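Side-chain contacts in ATP-citrate lyase beta-subunit (Chlorobium limicola, PDB 6HXJ), which probably catalyses, together with its partner subunit, the ATP-dependent cleavage of citrate with coenzyme A into acetyl-CoA and oxaloacetate: residues M10-K15 with D180-Q185; D213-F216 with D220-F223; A330-I335 with A367-L372; E341-G346 with E375-H380. All coordinates share one frame; numbering follows the deposited sequence.

Contact 1 of 4, residues M10-K15 with D180-Q185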
loop_
_atom_site.group_PDB
_atom_site.type_symbol
_atom_site.label_atom_id
_atom_site.label_comp_id
_atom_site.label_asym_id
_atom_site.label_seq_id
_atom_site.Cartn_x
_atom_site.Cartn_y
_atom_site.Cartn_z
ATOM N N MET A 10 -67.040 5.003 -6.980
ATOM C CA MET A 10 -67.587 4.470 -8.224
ATOM C C MET A 10 -66.535 3.743 -9.034
ATOM O O MET A 10 -66.812 2.670 -9.552
ATOM C CB MET A 10 -68.241 5.575 -9.033
ATOM C CG MET A 10 -69.438 6.133 -8.345
ATOM S SD MET A 10 -70.658 6.934 -9.378
ATOM C CE MET A 10 -71.232 8.183 -8.209
ATOM N N LYS A 11 -65.316 4.280 -9.092
ATOM C CA LYS A 11 -64.223 3.640 -9.806
ATOM C C LYS A 11 -63.988 2.217 -9.286
ATOM O O LYS A 11 -63.825 1.298 -10.089
ATOM C CB LYS A 11 -62.951 4.498 -9.712
ATOM C CG LYS A 11 -61.692 3.796 -10.197
ATOM C CD LYS A 11 -60.574 4.763 -10.532
ATOM C CE LYS A 11 -59.222 4.147 -10.247
ATOM N NZ LYS A 11 -58.165 4.707 -11.131
ATOM N N LEU A 12 -64.005 2.038 -7.948
ATOM C CA LEU A 12 -63.801 0.730 -7.309
ATOM C C LEU A 12 -64.975 -0.156 -7.527
ATOM O O LEU A 12 -64.820 -1.361 -7.634
ATOM C CB LEU A 12 -63.551 0.894 -5.826
ATOM C CG LEU A 12 -62.454 1.889 -5.496
ATOM C CD1 LEU A 12 -61.936 1.656 -4.110
ATOM C CD2 LEU A 12 -61.302 1.802 -6.502
ATOM N N PHE A 13 -66.159 0.426 -7.587
ATOM C CA PHE A 13 -67.349 -0.346 -7.876
ATOM C C PHE A 13 -67.171 -0.913 -9.250
ATOM O O PHE A 13 -67.238 -2.124 -9.413
ATOM C CB PHE A 13 -68.574 0.542 -7.851
ATOM C CG PHE A 13 -69.053 0.859 -6.474
ATOM C CD1 PHE A 13 -68.385 0.370 -5.362
ATOM C CD2 PHE A 13 -70.181 1.634 -6.280
ATOM C CE1 PHE A 13 -68.828 0.669 -4.077
ATOM C CE2 PHE A 13 -70.636 1.918 -4.999
ATOM C CZ PHE A 13 -69.957 1.440 -3.904
ATOM N N ASN A 14 -66.867 -0.039 -10.220
ATOM C CA ASN A 14 -66.602 -0.375 -11.604
ATOM C C ASN A 14 -65.611 -1.512 -11.691
ATOM O O ASN A 14 -65.882 -2.514 -12.342
ATOM C CB ASN A 14 -66.040 0.841 -12.285
ATOM C CG ASN A 14 -66.700 1.154 -13.563
ATOM O OD1 ASN A 14 -67.924 1.190 -13.676
ATOM N ND2 ASN A 14 -65.884 1.237 -14.597
ATOM N N LYS A 15 -64.488 -1.377 -10.989
ATOM C CA LYS A 15 -63.437 -2.381 -10.926
ATOM C C LYS A 15 -63.980 -3.777 -10.557
ATOM O O LYS A 15 -63.616 -4.762 -11.191
ATOM C CB LYS A 15 -62.374 -1.917 -9.924
ATOM C CG LYS A 15 -61.325 -2.946 -9.608
ATOM C CD LYS A 15 -60.104 -2.290 -9.025
ATOM C CE LYS A 15 -59.372 -3.259 -8.150
ATOM N NZ LYS A 15 -58.173 -2.642 -7.526
ATOM N N ASP A 180 -63.790 -6.964 0.602
ATOM C CA ASP A 180 -62.675 -7.826 0.968
ATOM C C ASP A 180 -61.355 -7.313 0.360
ATOM O O ASP A 180 -60.388 -7.047 1.086
ATOM C CB ASP A 180 -62.974 -9.275 0.518
ATOM C CG ASP A 180 -62.393 -10.381 1.390
ATOM O OD1 ASP A 180 -61.808 -11.339 0.827
ATOM O OD2 ASP A 180 -62.644 -10.366 2.618
ATOM N N ASN A 181 -61.377 -7.081 -0.954
ATOM C CA ASN A 181 -60.225 -6.693 -1.749
ATOM C C ASN A 181 -59.797 -5.222 -1.674
ATOM O O ASN A 181 -58.648 -4.903 -1.986
ATOM C CB ASN A 181 -60.457 -7.100 -3.166
ATOM C CG ASN A 181 -60.252 -8.599 -3.314
ATOM O OD1 ASN A 181 -59.127 -9.078 -3.481
ATOM N ND2 ASN A 181 -61.314 -9.392 -3.197
ATOM N N GLU A 182 -60.695 -4.322 -1.290
ATOM C CA GLU A 182 -60.312 -2.919 -1.228
ATOM C C GLU A 182 -59.993 -2.423 0.185
ATOM O O GLU A 182 -59.885 -1.212 0.385
ATOM C CB GLU A 182 -61.361 -1.994 -1.903
ATOM C CG GLU A 182 -61.486 -2.123 -3.413
ATOM C CD GLU A 182 -60.230 -1.984 -4.253
ATOM O OE1 GLU A 182 -59.405 -1.081 -3.983
ATOM O OE2 GLU A 182 -60.088 -2.776 -5.208
ATOM N N ASP A 183 -59.848 -3.311 1.162
ATOM C CA ASP A 183 -59.583 -2.892 2.542
ATOM C C ASP A 183 -60.631 -1.869 3.065
ATOM O O ASP A 183 -60.267 -0.916 3.744
ATOM C CB ASP A 183 -58.127 -2.346 2.702
ATOM C CG ASP A 183 -57.092 -3.407 3.082
ATOM O OD1 ASP A 183 -57.079 -3.841 4.282
ATOM O OD2 ASP A 183 -56.243 -3.746 2.218
ATOM N N ALA A 184 -61.911 -2.049 2.729
ATOM C CA ALA A 184 -62.943 -1.105 3.155
ATOM C C ALA A 184 -63.270 -1.274 4.607
ATOM O O ALA A 184 -63.087 -2.352 5.147
ATOM C CB ALA A 184 -64.207 -1.269 2.319
ATOM N N GLN A 185 -63.779 -0.226 5.239
ATOM C CA GLN A 185 -64.287 -0.237 6.603
ATOM C C GLN A 185 -65.807 -0.390 6.481
ATOM O O GLN A 185 -66.451 -1.079 7.271
ATOM C CB GLN A 185 -63.904 1.051 7.324
ATOM C CG GLN A 185 -62.401 1.107 7.585
ATOM C CD GLN A 185 -61.849 2.478 7.916
ATOM O OE1 GLN A 185 -62.403 3.529 7.575
ATOM N NE2 GLN A 185 -60.691 2.484 8.543
#
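Glu182 OE2 is gripped by two donors: Lys15 NZ, which forms a salt bridge with it at 3.0 Å, and the indole nitrogen of Trp16, one residue beyond the helical segment. As a hydrogen bond the lysine link is weak, and it favours one oxygen of the carboxylate, since Lys15 NZ stands 4.1 Å from Glu182 OE1. That second oxygen accepts from Trp221 NE1, so both ends of the acid are held and its rotation should be restrained. The two side chains reach for each other from facing sides. Lys15 sends CG anti to its own N (chi1 172°) and stays extended beyond, which carries the ammonium across to the acid, where it also pairs with Asp220. Glu182 instead folds at chi2 (-54°). Within the ATP-grasp domain, helix 6-15 here meets the short turn between helix 163-181 and strand 184-195, Glu182 being the residue at which helical backbone angles end. Leu12 CD1 packs on the acid's stem at Glu182 CG (3.9 Å) and lies beside Glu182 OE1 (3.7 Å), while the same side chain also rests on Met208 of strand 200-210. The ammonium of Lys15 and the two indole N-H groups would probably favour the ionised form of the buried Glu182, although Lys15 divides its charge with Asp220.

Contact 2 of 4, residues D213-F216 with D220-F223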
loop_
_atom_site.group_PDB
_atom_site.type_symbol
_atom_site.label_atom_id
_atom_site.label_comp_id
_atom_site.label_asym_id
_atom_site.label_seq_id
_atom_site.Cartn_x
_atom_site.Cartn_y
_atom_site.Cartn_z
ATOM N N ASP A 213 -54.506 3.334 5.749
ATOM C CA ASP A 213 -53.201 2.815 6.179
ATOM C C ASP A 213 -52.708 1.700 5.248
ATOM O O ASP A 213 -51.507 1.439 5.168
ATOM C CB ASP A 213 -53.321 2.236 7.598
ATOM C CG ASP A 213 -53.624 3.246 8.687
ATOM O OD1 ASP A 213 -52.874 4.251 8.795
ATOM O OD2 ASP A 213 -54.568 2.995 9.485
ATOM N N ALA A 214 -53.656 1.070 4.552
ATOM C CA ALA A 214 -53.463 -0.048 3.650
ATOM C C ALA A 214 -53.028 0.357 2.281
ATOM O O ALA A 214 -52.759 -0.521 1.475
ATOM C CB ALA A 214 -54.756 -0.815 3.544
ATOM N N ARG A 215 -52.931 1.660 2.030
ATOM C CA ARG A 215 -52.605 2.216 0.688
ATOM C C ARG A 215 -51.393 1.559 0.020
ATOM O O ARG A 215 -51.387 1.483 -1.207
ATOM C CB ARG A 215 -52.384 3.727 0.769
ATOM C CG ARG A 215 -52.421 4.424 -0.582
ATOM C CD ARG A 215 -51.417 5.553 -0.716
ATOM N NE ARG A 215 -51.193 5.974 -2.093
ATOM C CZ ARG A 215 -50.139 5.633 -2.825
ATOM N NH1 ARG A 215 -50.255 5.492 -4.134
ATOM N NH2 ARG A 215 -48.969 5.426 -2.246
ATOM N N PHE A 216 -50.407 1.106 0.787
ATOM C CA PHE A 216 -49.180 0.542 0.208
ATOM C C PHE A 216 -49.492 -0.767 -0.548
ATOM O O PHE A 216 -48.660 -1.236 -1.331
ATOM C CB PHE A 216 -48.113 0.311 1.299
ATOM C CG PHE A 216 -48.525 -0.705 2.336
ATOM C CD1 PHE A 216 -49.278 -0.327 3.443
ATOM C CD2 PHE A 216 -48.226 -2.051 2.171
ATOM C CE1 PHE A 216 -49.739 -1.281 4.353
ATOM C CE2 PHE A 216 -48.685 -3.001 3.083
ATOM C CZ PHE A 216 -49.446 -2.610 4.165
ATOM N N ASP A 220 -53.512 1.337 -7.254
ATOM C CA ASP A 220 -54.603 1.925 -8.018
ATOM C C ASP A 220 -55.364 3.024 -7.254
ATOM O O ASP A 220 -56.287 3.618 -7.819
ATOM C CB ASP A 220 -55.550 0.820 -8.529
ATOM C CG ASP A 220 -56.522 0.219 -7.522
ATOM O OD1 ASP A 220 -56.082 -0.130 -6.396
ATOM O OD2 ASP A 220 -57.711 0.052 -7.877
ATOM N N TRP A 221 -54.970 3.308 -5.998
ATOM C CA TRP A 221 -55.606 4.311 -5.148
ATOM C C TRP A 221 -55.107 5.710 -5.451
ATOM O O TRP A 221 -54.428 6.334 -4.624
ATOM C CB TRP A 221 -55.434 3.966 -3.659
ATOM C CG TRP A 221 -56.373 2.920 -3.117
ATOM C CD1 TRP A 221 -57.188 2.082 -3.830
ATOM C CD2 TRP A 221 -56.560 2.581 -1.739
ATOM N NE1 TRP A 221 -57.893 1.268 -2.980
ATOM C CE2 TRP A 221 -57.517 1.541 -1.687
ATOM C CE3 TRP A 221 -56.026 3.064 -0.537
ATOM C CZ2 TRP A 221 -57.935 0.968 -0.477
ATOM C CZ3 TRP A 221 -56.439 2.492 0.657
ATOM C CH2 TRP A 221 -57.388 1.465 0.682
ATOM N N ASP A 222 -55.454 6.213 -6.630
ATOM C CA ASP A 222 -55.102 7.569 -7.044
ATOM C C ASP A 222 -56.148 8.557 -6.500
ATOM O O ASP A 222 -56.894 9.162 -7.265
ATOM C CB ASP A 222 -54.900 7.674 -8.580
ATOM C CG ASP A 222 -56.006 7.155 -9.503
ATOM O OD1 ASP A 222 -56.777 6.263 -9.081
ATOM O OD2 ASP A 222 -56.099 7.646 -10.652
ATOM N N PHE A 223 -56.237 8.667 -5.163
ATOM C CA PHE A 223 -57.151 9.548 -4.423
ATOM C C PHE A 223 -56.649 9.778 -2.988
ATOM O O PHE A 223 -55.868 8.979 -2.462
ATOM C CB PHE A 223 -58.600 9.001 -4.390
ATOM C CG PHE A 223 -58.778 7.649 -3.727
ATOM C CD1 PHE A 223 -58.865 7.537 -2.340
ATOM C CD2 PHE A 223 -58.868 6.493 -4.485
ATOM C CE1 PHE A 223 -58.984 6.288 -1.728
ATOM C CE2 PHE A 223 -59.026 5.249 -3.871
ATOM C CZ PHE A 223 -59.093 5.157 -2.498
#
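Arg215 and Trp221 run antiparallel to one another, side by side, the backbone and aliphatic stem of the arginine meeting the six-membered half of the indole. Arg215 CA lies 3.7 Å from Trp221 CE3, and Arg215 CG reaches the same carbon at 3.9 Å. The approach is oblique, and the guanidinium plane stands 62° from that of the ring, so the pair is not a stack of flat groups. With CG anti to the backbone N (chi1 -164°), the arginine runs its chain alongside the ring until a bend at chi2 carries the charged end onward. Trp221 O then sits at the guanidinium edge, near its plane, but Arg215 NE is 4.1 Å from it. Ala214 adds a lighter touch, its carbonyl carbon 4.3 Å from Trp221 CZ3. Phe223 CZ lies over one face of the indole, 3.6 Å above its plane and toward the rim, while His218, from the short link between the segments, also stacks with the ring. Trp221 and Asp222 each form the centre of an inverse gamma turn, and the two turns fold the chain sharply after the 3-10 segment. Replacing Trp221 by an alanine would probably leave the stem of Arg215 without its apolar partner and Glu182 OE1 without the indole N-H. The indole thus divides its chemistry: carbon surface toward Arg215, its polar N-H spent on Glu182.

Contact 3 of 4, residues A330-I335 with A367-L372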
loop_
_atom_site.group_PDB
_atom_site.type_symbol
_atom_site.label_atom_id
_atom_site.label_comp_id
_atom_site.label_asym_id
_atom_site.label_seq_id
_atom_site.Cartn_x
_atom_site.Cartn_y
_atom_site.Cartn_z
ATOM N N ALA A 330 -34.989 17.501 23.620
ATOM C CA ALA A 330 -35.039 17.778 22.178
ATOM C C ALA A 330 -36.324 18.490 21.801
ATOM O O ALA A 330 -36.284 19.552 21.213
ATOM C CB ALA A 330 -34.923 16.481 21.402
ATOM N N THR A 331 -37.463 17.919 22.175
ATOM C CA THR A 331 -38.772 18.496 21.871
ATOM C C THR A 331 -38.983 19.839 22.546
ATOM O O THR A 331 -39.592 20.709 21.930
ATOM C CB THR A 331 -39.926 17.536 22.141
ATOM O OG1 THR A 331 -39.791 16.953 23.426
ATOM C CG2 THR A 331 -40.074 16.453 21.060
ATOM N N PHE A 332 -38.482 20.020 23.783
ATOM C CA PHE A 332 -38.580 21.291 24.483
ATOM C C PHE A 332 -37.668 22.303 23.866
ATOM O O PHE A 332 -38.026 23.467 23.914
ATOM C CB PHE A 332 -38.359 21.183 25.998
ATOM C CG PHE A 332 -39.630 20.960 26.781
ATOM C CD1 PHE A 332 -40.755 20.396 26.174
ATOM C CD2 PHE A 332 -39.719 21.332 28.116
ATOM C CE1 PHE A 332 -41.943 20.222 26.883
ATOM C CE2 PHE A 332 -40.905 21.132 28.835
ATOM C CZ PHE A 332 -42.008 20.576 28.213
ATOM N N SER A 333 -36.547 21.905 23.223
ATOM C CA SER A 333 -35.699 22.885 22.529
ATOM C C SER A 333 -36.419 23.464 21.289
ATOM O O SER A 333 -36.317 24.670 21.024
ATOM C CB SER A 333 -34.335 22.288 22.178
ATOM O OG SER A 333 -34.329 21.586 20.942
ATOM N N GLY A 334 -37.184 22.613 20.600
ATOM C CA GLY A 334 -37.984 23.000 19.444
ATOM C C GLY A 334 -39.091 23.945 19.865
ATOM O O GLY A 334 -39.353 24.912 19.170
ATOM N N ILE A 335 -39.722 23.688 21.054
ATOM C CA ILE A 335 -40.783 24.509 21.687
ATOM C C ILE A 335 -40.199 25.852 22.108
ATOM O O ILE A 335 -40.796 26.887 21.823
ATOM C CB ILE A 335 -41.547 23.797 22.883
ATOM C CG1 ILE A 335 -42.331 22.560 22.408
ATOM C CG2 ILE A 335 -42.511 24.766 23.625
ATOM C CD1 ILE A 335 -42.879 21.659 23.505
ATOM N N ALA A 367 -35.613 22.415 32.903
ATOM C CA ALA A 367 -34.670 23.462 33.330
ATOM C C ALA A 367 -34.483 24.489 32.210
ATOM O O ALA A 367 -34.456 25.689 32.477
ATOM C CB ALA A 367 -33.336 22.842 33.714
ATOM N N ALA A 368 -34.402 24.020 30.953
ATOM C CA ALA A 368 -34.272 24.857 29.762
ATOM C C ALA A 368 -35.518 25.738 29.563
ATOM O O ALA A 368 -35.391 26.919 29.250
ATOM C CB ALA A 368 -34.033 23.989 28.547
ATOM N N ILE A 369 -36.706 25.188 29.804
ATOM C CA ILE A 369 -37.967 25.910 29.668
ATOM C C ILE A 369 -38.192 26.953 30.821
ATOM O O ILE A 369 -38.737 28.021 30.561
ATOM C CB ILE A 369 -39.135 24.880 29.479
ATOM C CG1 ILE A 369 -40.403 25.523 28.843
ATOM C CG2 ILE A 369 -39.506 24.081 30.711
ATOM C CD1 ILE A 369 -40.558 25.450 27.333
ATOM N N LYS A 370 -37.744 26.654 32.059
ATOM C CA LYS A 370 -37.862 27.564 33.204
ATOM C C LYS A 370 -36.849 28.715 33.077
ATOM O O LYS A 370 -37.066 29.774 33.665
ATOM C CB LYS A 370 -37.746 26.819 34.550
ATOM C CG LYS A 370 -38.445 27.531 35.705
ATOM C CD LYS A 370 -38.740 26.623 36.907
ATOM C CE LYS A 370 -39.528 27.325 38.001
ATOM N NZ LYS A 370 -40.936 27.633 37.604
ATOM N N GLN A 371 -35.772 28.543 32.279
ATOM C CA GLN A 371 -34.820 29.627 32.021
ATOM C C GLN A 371 -35.550 30.708 31.249
ATOM O O GLN A 371 -35.303 31.882 31.504
ATOM C CB GLN A 371 -33.627 29.128 31.209
ATOM C CG GLN A 371 -32.584 30.185 30.870
ATOM C CD GLN A 371 -31.496 29.627 29.983
ATOM O OE1 GLN A 371 -31.747 28.957 28.974
ATOM N NE2 GLN A 371 -30.258 29.950 30.311
ATOM N N LEU A 372 -36.482 30.321 30.349
ATOM C CA LEU A 372 -37.275 31.286 29.589
ATOM C C LEU A 372 -37.945 32.359 30.459
ATOM O O LEU A 372 -38.404 33.352 29.914
ATOM C CB LEU A 372 -38.295 30.636 28.657
ATOM C CG LEU A 372 -37.781 30.088 27.337
ATOM C CD1 LEU A 372 -38.872 29.303 26.640
ATOM C CD2 LEU A 372 -37.360 31.191 26.399
#
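The Phe332 ring receives the branched methyl of Ile369 obliquely, neither squarely over a face nor at an edge: Ile369 CG2 is 3.8 Å from Phe332 CE2 and just as near CD2. Ile369 CB lies 3.8 Å from Phe332 CD2, so the branch point itself shares the touch. In Ile369, CG1 is anti to the backbone N (chi1 -160°), which sets CG2 between N and the carbonyl carbon, and chi2 near 93° turns CD1 toward Ile335. There Ile335 CG2 meets Ile369 CD1 at 4.2 Å, making a single isoleucine the bridge to two residues of the helix opposite. Elsewhere Phe332 touches Arg357, while Ile369 leans on Ile379 and Val381 of strand 378-382. The contact is wholly apolar and buried. It pairs helices 328-344 and 362-371, which follow strands 315-318 and 352-356 in successive beta-alpha-beta crossovers of the mixed sheet, a flavodoxin-like alpha/beta layout in the citrate-binding region; a citrate anion is bound about 9 Å from the side chain of Phe332.

Contact 4 of 4, residues E341-G346 with E375-H380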
loop_
_atom_site.group_PDB
_atom_site.type_symbol
_atom_site.label_atom_id
_atom_site.label_comp_id
_atom_site.label_asym_id
_atom_site.label_seq_id
_atom_site.Cartn_x
_atom_site.Cartn_y
_atom_site.Cartn_z
ATOM N N GLU A 341 -38.864 32.667 18.782
ATOM C CA GLU A 341 -39.165 33.141 17.426
ATOM C C GLU A 341 -40.471 33.961 17.409
ATOM O O GLU A 341 -40.558 35.018 16.798
ATOM C CB GLU A 341 -39.251 31.939 16.457
ATOM C CG GLU A 341 -39.048 32.291 14.986
ATOM C CD GLU A 341 -40.218 32.823 14.165
ATOM O OE1 GLU A 341 -41.356 32.900 14.688
ATOM O OE2 GLU A 341 -39.989 33.144 12.974
ATOM N N SER A 342 -41.462 33.464 18.117
ATOM C CA SER A 342 -42.779 34.064 18.220
ATOM C C SER A 342 -42.766 35.325 19.082
ATOM O O SER A 342 -43.478 36.272 18.760
ATOM C CB SER A 342 -43.764 33.046 18.782
ATOM O OG SER A 342 -43.825 31.893 17.956
ATOM N N LYS A 343 -41.967 35.329 20.178
ATOM C CA LYS A 343 -41.840 36.460 21.100
ATOM C C LYS A 343 -41.113 37.644 20.509
ATOM O O LYS A 343 -41.422 38.786 20.869
ATOM C CB LYS A 343 -41.191 36.080 22.422
ATOM C CG LYS A 343 -41.757 36.945 23.558
ATOM C CD LYS A 343 -40.706 37.436 24.526
ATOM C CE LYS A 343 -41.377 37.973 25.762
ATOM N NZ LYS A 343 -40.404 38.154 26.862
ATOM N N SER A 344 -40.128 37.386 19.628
ATOM C CA SER A 344 -39.375 38.439 18.939
ATOM C C SER A 344 -40.268 39.119 17.898
ATOM O O SER A 344 -40.146 40.325 17.736
ATOM C CB SER A 344 -38.088 37.898 18.317
ATOM O OG SER A 344 -38.322 36.797 17.454
ATOM N N LYS A 345 -41.217 38.366 17.269
ATOM C CA LYS A 345 -42.195 38.865 16.286
ATOM C C LYS A 345 -43.387 39.598 16.950
ATOM O O LYS A 345 -44.253 40.133 16.252
ATOM C CB LYS A 345 -42.694 37.730 15.374
ATOM C CG LYS A 345 -41.619 36.845 14.751
ATOM C CD LYS A 345 -40.817 37.479 13.604
ATOM C CE LYS A 345 -39.710 36.570 13.108
ATOM N NZ LYS A 345 -38.687 36.281 14.152
ATOM N N GLY A 346 -43.424 39.591 18.283
ATOM C CA GLY A 346 -44.427 40.275 19.094
ATOM C C GLY A 346 -45.728 39.523 19.298
ATOM O O GLY A 346 -46.769 40.135 19.576
ATOM N N GLU A 375 -35.942 35.670 30.219
ATOM C CA GLU A 375 -36.165 36.317 28.936
ATOM C C GLU A 375 -37.479 37.109 28.914
ATOM O O GLU A 375 -37.836 37.647 27.869
ATOM C CB GLU A 375 -36.093 35.291 27.800
ATOM C CG GLU A 375 -34.687 34.763 27.558
ATOM C CD GLU A 375 -34.619 33.541 26.670
ATOM O OE1 GLU A 375 -34.105 32.495 27.133
ATOM O OE2 GLU A 375 -35.068 33.634 25.504
ATOM N N GLY A 376 -38.166 37.194 30.055
ATOM C CA GLY A 376 -39.399 37.963 30.216
ATOM C C GLY A 376 -40.720 37.255 29.972
ATOM O O GLY A 376 -41.773 37.907 29.946
ATOM N N PHE A 377 -40.681 35.919 29.790
ATOM C CA PHE A 377 -41.875 35.100 29.555
ATOM C C PHE A 377 -42.604 34.836 30.873
ATOM O O PHE A 377 -41.958 34.465 31.866
ATOM C CB PHE A 377 -41.490 33.745 28.926
ATOM C CG PHE A 377 -41.093 33.793 27.476
ATOM C CD1 PHE A 377 -42.034 33.591 26.478
ATOM C CD2 PHE A 377 -39.766 33.971 27.107
ATOM C CE1 PHE A 377 -41.663 33.610 25.134
ATOM C CE2 PHE A 377 -39.399 34.013 25.761
ATOM C CZ PHE A 377 -40.346 33.815 24.787
ATOM N N ASP A 378 -43.954 34.983 30.870
ATOM C CA ASP A 378 -44.816 34.676 32.024
ATOM C C ASP A 378 -45.077 33.122 32.028
ATOM O O ASP A 378 -46.204 32.647 31.862
ATOM C CB ASP A 378 -46.120 35.501 31.933
ATOM C CG ASP A 378 -46.848 35.733 33.251
ATOM O OD1 ASP A 378 -47.107 34.744 33.975
ATOM O OD2 ASP A 378 -47.245 36.889 33.512
ATOM N N ILE A 379 -43.991 32.351 32.194
ATOM C CA ILE A 379 -43.997 30.895 32.121
ATOM C C ILE A 379 -43.948 30.226 33.513
ATOM O O ILE A 379 -43.054 30.510 34.320
ATOM C CB ILE A 379 -42.866 30.399 31.145
ATOM C CG1 ILE A 379 -42.931 28.876 30.898
ATOM C CG2 ILE A 379 -41.453 30.842 31.560
ATOM C CD1 ILE A 379 -42.256 28.428 29.620
ATOM N N HIS A 380 -44.931 29.326 33.771
ATOM C CA HIS A 380 -45.034 28.493 34.984
ATOM C C HIS A 380 -44.746 27.057 34.550
ATOM O O HIS A 380 -45.429 26.529 33.666
ATOM C CB HIS A 380 -46.419 28.625 35.665
ATOM C CG HIS A 380 -46.789 30.042 36.006
ATOM N ND1 HIS A 380 -47.380 30.886 35.068
ATOM C CD2 HIS A 380 -46.594 30.736 37.150
ATOM C CE1 HIS A 380 -47.530 32.050 35.676
ATOM N NE2 HIS A 380 -47.082 32.009 36.932
#
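Lys343 lays its chain over one face of the Phe377 ring and hands its ammonium to the backbone beyond. Its CD sits 4.0 Å from the centroid of the Phe377 ring and 24° off the ring normal, a CH-pi contact offset toward the rim. Lys343 NZ, 4.4 Å from the same centroid and 18° off the normal, adds a cation-pi interaction, and donates a weak hydrogen bond to Glu375 O at 2.8 Å. A bend at chi2 (-137°) helps swing the lysine chain across the ring. An alanine in place of Lys343 would remove the chain beyond CB, so that the Phe377 face would probably lose most of its alkyl cover and the cation above it, and Glu375 O this donor. Between the two partners, Gly376 has a positive phi at which a side chain would be jammed against the preceding carbonyl oxygen, reason enough for a glycine. The contact joins the last turns of helix 328-344, closed by a Schellman motif at Gly346, to the loop that enters strand 378-382, the edge strand, within this chain, of the flavodoxin-like sheet. In the second shell, Glu375 CB lies at the edge of the Phe377 ring, in its plane, while the Glu375 carboxylate pairs with Arg340 one turn earlier on the helix. The phenyl group is also packed by Leu348, Leu372 and Ile353.

In the fold
From the N terminus, contact 1 closes the longest loop, bringing helix 6-15 against the end of helix 163-181 after 164 intervening residues. Contact 2 follows in series, a tight local closure in the chain leaving strand 200-210. The two touch through salt bridges, Lys15 with Asp220 and Lys11 with Asp222, so the loop of contact 2 is tied to the first helix of the ATP-grasp part. Contacts 3 and 4 lie in the citrate-binding part, their centres about 39 to 51 Å from those of the first two. Their segments alternate along the chain, so they cross: both start from helix 328-344, one reaching helix 362-371, the other the approach to strand 378-382.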